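Local atomic coordinates of succinate dehydrogenase (Membrane anchor subunit) (Mycolicibacterium smegmatis, PDB entry 7D6V), a protein that anchors succinate dehydrogenase Sdh1 in the membrane, carries a Rieske-type [2Fe-2S] cluster and binds quinone, probably passing electrons from succinate oxidation to it. Residues Ser57-Val61 with Cys79-His85. Residue numbers count along the deposited sequence, not the author numbering.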
# COMPACT_ATOMS: atom_id res chain seq x y z
N SER C 57 -34.52 38.34 30.56
CA SER C 57 -35.90 38.02 30.90
C SER C 57 -36.37 36.89 30.01
O SER C 57 -35.70 36.50 29.05
CB SER C 57 -36.80 39.25 30.77
OG SER C 57 -37.05 39.57 29.41
N ALA C 58 -37.55 36.35 30.36
CA ALA C 58 -38.19 35.25 29.63
C ALA C 58 -37.28 34.02 29.58
O ALA C 58 -36.90 33.54 28.52
CB ALA C 58 -38.61 35.69 28.23
N TYR C 59 -36.97 33.50 30.77
CA TYR C 59 -36.09 32.35 30.88
C TYR C 59 -36.55 31.32 31.90
O TYR C 59 -35.88 30.30 32.06
CB TYR C 59 -34.66 32.81 31.23
CG TYR C 59 -34.56 33.58 32.52
CD1 TYR C 59 -34.37 32.93 33.73
CD2 TYR C 59 -34.68 34.96 32.54
CE1 TYR C 59 -34.28 33.62 34.91
CE2 TYR C 59 -34.60 35.66 33.72
CZ TYR C 59 -34.40 34.99 34.90
OH TYR C 59 -34.32 35.69 36.08
N TRP C 60 -37.66 31.56 32.60
CA TRP C 60 -38.09 30.70 33.70
C TRP C 60 -39.60 30.59 33.70
O TRP C 60 -40.30 31.61 33.69
CB TRP C 60 -37.59 31.28 35.03
CG TRP C 60 -38.18 30.66 36.27
CD1 TRP C 60 -39.03 31.24 37.14
CD2 TRP C 60 -37.90 29.35 36.78
NE1 TRP C 60 -39.33 30.38 38.16
CE2 TRP C 60 -38.65 29.21 37.96
CE3 TRP C 60 -37.11 28.28 36.35
CZ2 TRP C 60 -38.62 28.04 38.72
CZ3 TRP C 60 -37.09 27.13 37.10
CH2 TRP C 60 -37.84 27.02 38.27
N VAL C 61 -40.11 29.36 33.70
CA VAL C 61 -41.53 29.09 33.89
C VAL C 61 -41.73 28.67 35.33
O VAL C 61 -41.24 27.61 35.75
CB VAL C 61 -42.04 28.02 32.92
CG1 VAL C 61 -43.56 27.99 32.94
CG2 VAL C 61 -41.54 28.28 31.52
N CYS C 79 -32.70 37.27 40.18
CA CYS C 79 -33.26 36.21 39.36
C CYS C 79 -34.70 35.93 39.75
O CYS C 79 -35.15 36.26 40.85
CB CYS C 79 -32.41 34.94 39.50
SG CYS C 79 -30.66 35.22 39.17
N ALA C 80 -35.43 35.30 38.83
CA ALA C 80 -36.83 34.99 39.07
C ALA C 80 -36.95 34.03 40.25
O ALA C 80 -36.09 33.16 40.43
CB ALA C 80 -37.46 34.38 37.82
N PRO C 81 -37.99 34.16 41.07
CA PRO C 81 -38.14 33.28 42.24
C PRO C 81 -38.19 31.81 41.83
O PRO C 81 -38.94 31.43 40.93
CB PRO C 81 -39.46 33.74 42.86
CG PRO C 81 -39.59 35.16 42.43
CD PRO C 81 -39.02 35.22 41.05
N GLY C 82 -37.37 31.00 42.50
CA GLY C 82 -37.30 29.59 42.23
C GLY C 82 -36.28 29.18 41.19
O GLY C 82 -36.05 27.98 41.01
N SER C 83 -35.65 30.14 40.51
CA SER C 83 -34.67 29.80 39.47
C SER C 83 -33.31 29.44 40.04
O SER C 83 -32.52 28.80 39.35
CB SER C 83 -34.52 30.97 38.51
OG SER C 83 -35.75 31.30 37.90
N SER C 84 -33.02 29.83 41.28
CA SER C 84 -31.72 29.56 41.89
C SER C 84 -31.79 28.21 42.58
O SER C 84 -32.33 28.08 43.68
CB SER C 84 -31.36 30.67 42.87
OG SER C 84 -31.14 31.89 42.18
N HIS C 85 -31.23 27.19 41.93
CA HIS C 85 -31.22 25.84 42.47
C HIS C 85 -30.01 25.55 43.33
O HIS C 85 -30.00 24.54 44.04
CB HIS C 85 -31.31 24.83 41.33
CG HIS C 85 -32.52 25.01 40.47
ND1 HIS C 85 -32.53 24.71 39.12
CD2 HIS C 85 -33.76 25.46 40.76
CE1 HIS C 85 -33.72 24.97 38.63
NE2 HIS C 85 -34.49 25.43 39.60
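This is an aromatic contact: Trp60 of the short strand 60-61 and Tyr59 just before it pack against a tight turn, in the region that follows helix 33-55 of the membrane anchor. Strand 60-61 pairs antiparallel with strand 66-67, and the chain then runs without helix through Cys79-His85 on its way to helix 104-112. Trp60 does most of the work: its CA-to-CB bond points toward the loop, and the indole is laid across the turn. Ser83 sits over one face of it, with CA 4.1 Å from the centroid of the six-membered ring and almost on the ring normal, a CH-pi contact, while Ser83 OG comes within 3.0 Å of Trp60 CG. Ala80 adds an apolar touch, CB to Trp60 CD1 at 3.6 Å. Within the loop, Ala80 to Ser83 form a type II beta turn, closed by Ser83 N to Ala80 O at 3.1 Å and reinforced by Ser83 OG to the same Ala80 O at 3.2 Å. Gly82 occupies its third position with positive phi (90°), where a CB would press on the preceding carbonyl and lie close to Trp60 CZ2. Tyr59 reaches the start of the turn with its hydroxyl, which accepts a hydrogen bond from Ala80 N (N to OH 3.0 Å). Tyr59 also stacks on Tyr71, which follows strand 66-67, and Trp60 meets the ring of His65, in the link between the two strands. Two residues past the turn, the edge of the His85 ring approaches the indole, NE2 lying 3.9 Å from Trp60 CH2, while its ND1 makes a weak hydrogen bond to Asp172 of helix 155-175.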